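Local coordinates for protein adenylyl-sulfate kinase 1, chloroplastic (PDB 3UIE) that transfers a phosphate from ATP to the 3'-hydroxyl of adenosine 5'-phosphosulfate, making the activated sulfate donor 3'-phosphoadenylyl sulfate in the chloroplast, at residues I28-L33 with V125-D130; G67-L72 with I83-E88. All coordinates share one frame; numbering follows the deposited sequence.

Contact 1. Residues I28-L33 with V125-D130; sequences IWVTGL and VEVFMD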
ATOM      1  N   ILE A  28      -3.953  -4.238 -11.884  1.00 25.24           N
ATOM      2  CA  ILE A  28      -3.460  -4.759 -13.158  1.00 25.40           C
ATOM      3  C   ILE A  28      -2.228  -5.569 -12.808  1.00 23.72           C
ATOM      4  O   ILE A  28      -1.186  -5.017 -12.488  1.00 24.34           O
ATOM      5  CB  ILE A  28      -3.074  -3.635 -14.142  1.00 26.00           C
ATOM      6  CG1 ILE A  28      -4.177  -2.579 -14.258  1.00 25.95           C
ATOM      7  CG2 ILE A  28      -2.725  -4.201 -15.519  1.00 22.34           C
ATOM      8  CD1 ILE A  28      -5.555  -3.109 -14.483  1.00 32.93           C
ATOM      9  N   TRP A  29      -2.364  -6.888 -12.838  1.00 25.10           N
ATOM     10  CA  TRP A  29      -1.301  -7.769 -12.375  1.00 25.16           C
ATOM     11  C   TRP A  29      -0.464  -8.245 -13.559  1.00 26.99           C
ATOM     12  O   TRP A  29      -0.908  -9.107 -14.333  1.00 24.98           O
ATOM     13  CB  TRP A  29      -1.887  -8.966 -11.583  1.00 22.14           C
ATOM     14  CG  TRP A  29      -0.805  -9.742 -10.920  1.00 23.03           C
ATOM     15  CD1 TRP A  29       0.036 -10.652 -11.512  1.00 24.78           C
ATOM     16  CD2 TRP A  29      -0.366  -9.612  -9.565  1.00 20.00           C
ATOM     17  NE1 TRP A  29       0.952 -11.117 -10.595  1.00 24.44           N
ATOM     18  CE2 TRP A  29       0.730 -10.495  -9.401  1.00 24.69           C
ATOM     19  CE3 TRP A  29      -0.806  -8.858  -8.470  1.00 20.46           C
ATOM     20  CZ2 TRP A  29       1.389 -10.633  -8.180  1.00 27.20           C
ATOM     21  CZ3 TRP A  29      -0.141  -8.998  -7.263  1.00 25.95           C
ATOM     22  CH2 TRP A  29       0.943  -9.879  -7.130  1.00 25.89           C
ATOM     23  N   VAL A  30       0.734  -7.678 -13.706  1.00 24.44           N
ATOM     24  CA  VAL A  30       1.614  -8.006 -14.837  1.00 23.83           C
ATOM     25  C   VAL A  30       2.667  -9.041 -14.439  1.00 25.96           C
ATOM     26  O   VAL A  30       3.542  -8.766 -13.599  1.00 26.20           O
ATOM     27  CB  VAL A  30       2.328  -6.740 -15.378  1.00 24.65           C
ATOM     28  CG1 VAL A  30       3.092  -7.066 -16.664  1.00 28.48           C
ATOM     29  CG2 VAL A  30       1.328  -5.633 -15.628  1.00 26.40           C
ATOM     30  N   THR A  31       2.572 -10.224 -15.039  1.00 28.48           N
ATOM     31  CA  THR A  31       3.455 -11.342 -14.720  1.00 24.37           C
ATOM     32  C   THR A  31       4.242 -11.826 -15.953  1.00 26.57           C
ATOM     33  O   THR A  31       3.810 -11.667 -17.089  1.00 24.22           O
ATOM     34  CB  THR A  31       2.641 -12.509 -14.102  1.00 26.46           C
ATOM     35  OG1 THR A  31       3.506 -13.612 -13.815  1.00 24.84           O
ATOM     36  CG2 THR A  31       1.541 -12.973 -15.068  1.00 22.16           C
ATOM     37  N   GLY A  32       5.423 -12.388 -15.729  1.00 24.22           N
ATOM     38  CA  GLY A  32       6.204 -12.909 -16.836  1.00 24.77           C
ATOM     39  C   GLY A  32       7.638 -13.106 -16.408  1.00 25.83           C
ATOM     40  O   GLY A  32       8.049 -12.613 -15.355  1.00 26.06           O
ATOM     41  N   LEU A  33       8.391 -13.844 -17.215  1.00 24.80           N
ATOM     42  CA  LEU A  33       9.819 -14.075 -16.962  1.00 21.71           C
ATOM     43  C   LEU A  33      10.578 -12.777 -16.770  1.00 28.03           C
ATOM     44  O   LEU A  33      10.138 -11.724 -17.229  1.00 28.20           O
ATOM     45  CB  LEU A  33      10.422 -14.822 -18.164  1.00 25.62           C
ATOM     46  CG  LEU A  33       9.980 -16.267 -18.397  1.00 26.58           C
ATOM     47  CD1 LEU A  33      10.557 -16.774 -19.720  1.00 30.44           C
ATOM     48  CD2 LEU A  33      10.444 -17.128 -17.225  1.00 28.92           C
ATOM     49  N   VAL A 125      -7.024  -7.765 -13.083  1.00 23.25           N
ATOM     50  CA  VAL A 125      -6.768  -7.969 -14.499  1.00 29.39           C
ATOM     51  C   VAL A 125      -5.389  -8.562 -14.658  1.00 31.82           C
ATOM     52  O   VAL A 125      -4.388  -7.859 -14.524  1.00 28.35           O
ATOM     53  CB  VAL A 125      -6.832  -6.643 -15.268  1.00 26.78           C
ATOM     54  CG1 VAL A 125      -6.628  -6.886 -16.779  1.00 29.71           C
ATOM     55  CG2 VAL A 125      -8.168  -5.941 -14.985  1.00 29.32           C
ATOM     56  N   GLU A 126      -5.333  -9.860 -14.942  1.00 27.05           N
ATOM     57  CA  GLU A 126      -4.051 -10.546 -15.060  1.00 24.68           C
ATOM     58  C   GLU A 126      -3.498 -10.362 -16.465  1.00 25.36           C
ATOM     59  O   GLU A 126      -4.138 -10.726 -17.447  1.00 25.50           O
ATOM     60  CB  GLU A 126      -4.231 -12.027 -14.729  1.00 25.65           C
ATOM     61  CG  GLU A 126      -2.944 -12.804 -14.540  1.00 27.99           C
ATOM     62  CD  GLU A 126      -3.202 -14.198 -13.999  1.00 25.32           C
ATOM     63  OE1 GLU A 126      -4.366 -14.643 -14.052  1.00 30.46           O
ATOM     64  OE2 GLU A 126      -2.244 -14.841 -13.508  1.00 29.79           O
ATOM     65  N   VAL A 127      -2.295  -9.811 -16.547  1.00 24.18           N
ATOM     66  CA  VAL A 127      -1.667  -9.473 -17.814  1.00 21.05           C
ATOM     67  C   VAL A 127      -0.397 -10.305 -17.976  1.00 22.94           C
ATOM     68  O   VAL A 127       0.517 -10.191 -17.168  1.00 26.01           O
ATOM     69  CB  VAL A 127      -1.322  -7.962 -17.864  1.00 25.03           C
ATOM     70  CG1 VAL A 127      -0.589  -7.615 -19.146  1.00 28.23           C
ATOM     71  CG2 VAL A 127      -2.596  -7.132 -17.719  1.00 24.18           C
ATOM     72  N   PHE A 128      -0.365 -11.174 -18.992  1.00 21.17           N
ATOM     73  CA  PHE A 128       0.764 -12.079 -19.190  1.00 24.24           C
ATOM     74  C   PHE A 128       1.685 -11.514 -20.261  1.00 24.51           C
ATOM     75  O   PHE A 128       1.264 -11.302 -21.402  1.00 27.62           O
ATOM     76  CB  PHE A 128       0.250 -13.469 -19.626  1.00 27.38           C
ATOM     77  CG  PHE A 128       1.334 -14.499 -19.863  1.00 26.25           C
ATOM     78  CD1 PHE A 128       2.518 -14.490 -19.138  1.00 23.07           C
ATOM     79  CD2 PHE A 128       1.157 -15.487 -20.826  1.00 34.04           C
ATOM     80  CE1 PHE A 128       3.497 -15.448 -19.365  1.00 26.59           C
ATOM     81  CE2 PHE A 128       2.138 -16.441 -21.063  1.00 29.33           C
ATOM     82  CZ  PHE A 128       3.315 -16.421 -20.330  1.00 27.93           C
ATOM     83  N   MET A 129       2.945 -11.274 -19.897  1.00 23.54           N
ATOM     84  CA  MET A 129       3.958 -10.939 -20.884  1.00 27.54           C
ATOM     85  C   MET A 129       4.447 -12.239 -21.529  1.00 30.66           C
ATOM     86  O   MET A 129       5.389 -12.881 -21.049  1.00 29.75           O
ATOM     87  CB  MET A 129       5.119 -10.182 -20.246  1.00 26.11           C
ATOM     88  CG  MET A 129       4.699  -8.899 -19.486  1.00 27.08           C
ATOM     89  SD  MET A 129       3.615  -7.810 -20.452  1.00 30.68           S
ATOM     90  CE  MET A 129       4.767  -7.209 -21.688  1.00 31.36           C
ATOM     91  N   ASP A 130       3.791 -12.621 -22.616  1.00 26.55           N
ATOM     92  CA  ASP A 130       4.009 -13.910 -23.259  1.00 26.11           C
ATOM     93  C   ASP A 130       5.239 -13.858 -24.168  1.00 27.92           C
ATOM     94  O   ASP A 130       5.118 -13.901 -25.386  1.00 30.81           O
ATOM     95  CB  ASP A 130       2.759 -14.268 -24.067  1.00 28.26           C
ATOM     96  CG  ASP A 130       2.797 -15.681 -24.631  1.00 39.12           C
ATOM     97  OD1 ASP A 130       3.679 -16.478 -24.236  1.00 31.50           O
ATOM     98  OD2 ASP A 130       1.926 -15.984 -25.471  1.00 42.80           O
TER
HETATM   99  O   HOH W   1       7.131 -14.516 -19.677  1.00 25.64           O
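W29 and T31 exchange backbone hydrogen bonds with V125, V127 and M129, joining two parallel strands at the centre of the P-loop kinase sheet; the first strand runs into the Walker A loop. V125 O accepts W29 N at 2.8 Å, and W29 O receives V127 N at 2.7 Å. The ladder continues with T31 N to V127 O at 3.0 Å and closes with M129 N to T31 O, a nearly straight bond (172° at the hydrogen). The alternate amides pair outward: those of I28 and V30 belong to the ladder with strand 99-103, and E126 N is taken by the carboxylate of E170.

Polar side chains are satisfied beyond the pair. E126 holds R112 and R116, one with each carboxylate oxygen, while W29 NE1 bonds to the hydroxyl of S106, probably the phosphoserine intermediate, as in related enzymes. T31 OG1, anti to the backbone N (chi1 179°), is bound by I105 O and Y163 OH. This rotation sends CG2 to V127 O, 3.6 Å away.

The face bearing I28, V30, V125 and V127 is aliphatic. I28 CG2 meets V127 CG2 at 3.7 Å. At the strand end V30 CG1 touches M129 CG, whose chain bends away at chi2 and chi3 toward helix 38-51. Where the ATP-binding loop begins, G32 adopts backbone angles at which a CB would jam against T31 O, and its own O accepts from K38 NZ. Beyond it one water fills the next rung, accepting from L33 N and donating to M129 O, 2.8 Å from each.

Contact 2. Residues G67-L72 with I83-E88; sequences GLNRDL and IRRVGE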
ATOM      1  N   GLY A  67      12.066  -2.148   0.016  1.00 30.54           N
ATOM      2  CA  GLY A  67      11.356  -1.487   1.100  1.00 29.67           C
ATOM      3  C   GLY A  67      10.519  -2.444   1.931  1.00 27.58           C
ATOM      4  O   GLY A  67      11.027  -3.119   2.833  1.00 29.86           O
ATOM      5  N   LEU A  68       9.225  -2.486   1.643  1.00 24.28           N
ATOM      6  CA  LEU A  68       8.305  -3.370   2.355  1.00 25.08           C
ATOM      7  C   LEU A  68       8.842  -4.796   2.419  1.00 26.61           C
ATOM      8  O   LEU A  68       8.769  -5.451   3.456  1.00 28.49           O
ATOM      9  CB  LEU A  68       6.945  -3.400   1.639  1.00 27.59           C
ATOM     10  CG  LEU A  68       5.866  -4.322   2.224  1.00 25.96           C
ATOM     11  CD1 LEU A  68       5.551  -3.917   3.669  1.00 27.22           C
ATOM     12  CD2 LEU A  68       4.594  -4.287   1.371  1.00 28.94           C
ATOM     13  N   ASN A  69       9.371  -5.282   1.298  1.00 24.86           N
ATOM     14  CA  ASN A  69       9.798  -6.673   1.227  1.00 25.11           C
ATOM     15  C   ASN A  69      11.310  -6.858   1.256  1.00 29.59           C
ATOM     16  O   ASN A  69      11.846  -7.817   0.692  1.00 31.46           O
ATOM     17  CB  ASN A  69       9.184  -7.359   0.008  1.00 28.53           C
ATOM     18  CG  ASN A  69       7.670  -7.463   0.114  1.00 30.92           C
ATOM     19  OD1 ASN A  69       7.119  -7.313   1.194  1.00 29.72           O
ATOM     20  ND2 ASN A  69       6.997  -7.729  -1.006  1.00 28.73           N
ATOM     21  N   ARG A  70      11.983  -5.938   1.930  1.00 29.50           N
ATOM     22  CA  ARG A  70      13.434  -5.986   2.024  1.00 30.20           C
ATOM     23  C   ARG A  70      13.891  -7.210   2.811  1.00 33.52           C
ATOM     24  O   ARG A  70      15.069  -7.579   2.770  1.00 40.09           O
ATOM     25  CB  ARG A  70      13.979  -4.692   2.652  1.00 33.47           C
ATOM     26  CG  ARG A  70      13.632  -4.496   4.125  1.00 37.28           C
ATOM     27  CD  ARG A  70      14.221  -3.182   4.668  1.00 50.50           C
ATOM     28  NE  ARG A  70      13.783  -2.024   3.889  1.00 61.30           N
ATOM     29  CZ  ARG A  70      14.277  -0.794   4.020  1.00 72.89           C
ATOM     30  NH1 ARG A  70      15.238  -0.548   4.897  1.00 79.60           N
ATOM     31  NH2 ARG A  70      13.814   0.197   3.270  1.00 69.69           N
ATOM     32  N   ASP A  71      12.968  -7.837   3.533  1.00 30.25           N
ATOM     33  CA  ASP A  71      13.312  -9.002   4.347  1.00 35.29           C
ATOM     34  C   ASP A  71      13.179 -10.329   3.597  1.00 35.79           C
ATOM     35  O   ASP A  71      13.490 -11.388   4.144  1.00 37.83           O
ATOM     36  CB  ASP A  71      12.445  -9.041   5.603  1.00 37.89           C
ATOM     37  CG  ASP A  71      10.971  -9.098   5.281  1.00 35.86           C
ATOM     38  OD1 ASP A  71      10.580  -8.534   4.240  1.00 33.59           O
ATOM     39  OD2 ASP A  71      10.209  -9.717   6.052  1.00 39.67           O
ATOM     40  N   LEU A  72      12.739 -10.280   2.340  1.00 31.57           N
ATOM     41  CA  LEU A  72      12.478 -11.510   1.585  1.00 33.32           C
ATOM     42  C   LEU A  72      13.601 -11.892   0.635  1.00 33.53           C
ATOM     43  O   LEU A  72      14.203 -11.036  -0.005  1.00 36.24           O
ATOM     44  CB  LEU A  72      11.182 -11.365   0.786  1.00 31.70           C
ATOM     45  CG  LEU A  72       9.967 -11.117   1.676  1.00 34.75           C
ATOM     46  CD1 LEU A  72       8.706 -11.090   0.830  1.00 29.91           C
ATOM     47  CD2 LEU A  72       9.889 -12.199   2.729  1.00 33.22           C
ATOM     48  N   ILE A  83       4.736 -12.226  -3.233  1.00 28.59           N
ATOM     49  CA  ILE A  83       3.527 -12.111  -4.045  1.00 23.88           C
ATOM     50  C   ILE A  83       2.327 -11.836  -3.150  1.00 22.60           C
ATOM     51  O   ILE A  83       1.479 -10.992  -3.456  1.00 24.54           O
ATOM     52  CB  ILE A  83       3.281 -13.422  -4.851  1.00 27.05           C
ATOM     53  CG1 ILE A  83       4.398 -13.636  -5.879  1.00 32.82           C
ATOM     54  CG2 ILE A  83       1.893 -13.414  -5.497  1.00 29.26           C
ATOM     55  CD1 ILE A  83       4.490 -15.095  -6.404  1.00 29.50           C
ATOM     56  N   ARG A  84       2.241 -12.570  -2.049  1.00 24.43           N
ATOM     57  CA  ARG A  84       1.125 -12.405  -1.134  1.00 28.19           C
ATOM     58  C   ARG A  84       1.031 -10.963  -0.640  1.00 28.42           C
ATOM     59  O   ARG A  84      -0.040 -10.362  -0.673  1.00 24.49           O
ATOM     60  CB  ARG A  84       1.257 -13.338   0.069  1.00 30.07           C
ATOM     61  CG  ARG A  84       0.072 -13.248   1.010  1.00 29.95           C
ATOM     62  CD  ARG A  84       0.334 -13.926   2.346  1.00 27.74           C
ATOM     63  NE  ARG A  84       1.220 -13.157   3.221  1.00 25.57           N
ATOM     64  CZ  ARG A  84       0.825 -12.165   4.020  1.00 31.61           C
ATOM     65  NH1 ARG A  84      -0.451 -11.789   4.051  1.00 27.28           N
ATOM     66  NH2 ARG A  84       1.711 -11.539   4.789  1.00 31.12           N
ATOM     67  N   ARG A  85       2.146 -10.414  -0.167  1.00 23.74           N
ATOM     68  CA  ARG A  85       2.130  -9.051   0.371  1.00 30.57           C
ATOM     69  C   ARG A  85       1.799  -8.048  -0.722  1.00 30.76           C
ATOM     70  O   ARG A  85       1.030  -7.116  -0.500  1.00 26.19           O
ATOM     71  CB  ARG A  85       3.468  -8.678   1.012  1.00 28.59           C
ATOM     72  CG  ARG A  85       3.809  -9.447   2.276  1.00 29.71           C
ATOM     73  CD  ARG A  85       5.138  -8.931   2.836  1.00 31.50           C
ATOM     74  NE  ARG A  85       5.698  -9.802   3.860  1.00 32.34           N
ATOM     75  CZ  ARG A  85       6.920  -9.657   4.363  1.00 31.32           C
ATOM     76  NH1 ARG A  85       7.704  -8.673   3.934  1.00 29.28           N
ATOM     77  NH2 ARG A  85       7.359 -10.500   5.286  1.00 33.97           N
ATOM     78  N   VAL A  86       2.378  -8.234  -1.906  1.00 25.17           N
ATOM     79  CA  VAL A  86       2.072  -7.324  -3.006  1.00 28.21           C
ATOM     80  C   VAL A  86       0.586  -7.367  -3.372  1.00 23.63           C
ATOM     81  O   VAL A  86      -0.018  -6.324  -3.621  1.00 26.07           O
ATOM     82  CB  VAL A  86       2.965  -7.551  -4.245  1.00 30.21           C
ATOM     83  CG1 VAL A  86       2.457  -6.735  -5.417  1.00 23.17           C
ATOM     84  CG2 VAL A  86       4.402  -7.165  -3.925  1.00 29.49           C
ATOM     85  N   GLY A  87      -0.004  -8.561  -3.388  1.00 23.93           N
ATOM     86  CA  GLY A  87      -1.442  -8.694  -3.622  1.00 25.25           C
ATOM     87  C   GLY A  87      -2.273  -7.926  -2.597  1.00 25.37           C
ATOM     88  O   GLY A  87      -3.262  -7.272  -2.932  1.00 24.48           O
ATOM     89  N   GLU A  88      -1.885  -8.015  -1.331  1.00 23.65           N
ATOM     90  CA  GLU A  88      -2.606  -7.305  -0.275  1.00 22.08           C
ATOM     91  C   GLU A  88      -2.459  -5.789  -0.413  1.00 22.11           C
ATOM     92  O   GLU A  88      -3.415  -5.037  -0.214  1.00 23.70           O
ATOM     93  CB  GLU A  88      -2.154  -7.781   1.110  1.00 24.02           C
ATOM     94  CG  GLU A  88      -2.591  -9.238   1.442  1.00 23.51           C
ATOM     95  CD  GLU A  88      -4.046  -9.368   1.916  1.00 30.13           C
ATOM     96  OE1 GLU A  88      -4.863  -8.423   1.770  1.00 27.97           O
ATOM     97  OE2 GLU A  88      -4.387 -10.445   2.451  1.00 29.25           O
TER
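R85 reaches from its helix to N69, D71 and L72 on a loop of two successive type I turns, G67-R70 and N69-L72. Its chain is extended from CG to NE and grips the D71 carboxylate end-on, the two flat groups being 22° apart. NH1 reaches D71 OD1 at 2.9 Å and NH2 reaches OD2 at 3.1 Å, each on a syn lone pair. NH1 also donates to N69 OD1 at 3.1 Å, approaching from above the amide plane, and L72 CD1 lies over one guanidinium face, offset toward its rim. NE is held by the carboxylate of E81, one turn earlier. An alanine in place of R85 would probably cost the D71 carboxylate its two-pronged salt bridge and N69 OD1 its donor, leaving the loop less firmly tied to the helix. N69 ND2 passes V86 CG2 at 3.9 Å and donates to substrate-binding N82, a bond consistent with N69 positioning N82 from the second shell. Farther along, E88 pairs with R70 of the second subunit, placing this contact at the dimer interface. The loop, following helix 61-64, lies along helix 76-95, whose I83 and V86 pack inward against strand 26-31, I83 also against helix 109-117.

In the fold
The centre of contact 1 lies about 5 Å from the centre of the chain, that of contact 2 about 13 Å, and their chemistry follows that difference. Deep in the sheet, backbone amides and carbonyls do the joining, with aliphatic packing on one face; farther out, yet still largely buried, at the dimer interface, a loop is fastened to a helix by charged and amide side chains. Contact 2 is nested within the chain loop that contact 1 closes, and the W29 indole bridges them, CH2 lying 3.9 Å from V86 CG1 and CZ3 equally close to G87 CA. Contact 1 borders the ATP side of the active site, whereas contact 2 adjoins residues that bind adenosine 5'-phosphosulfate.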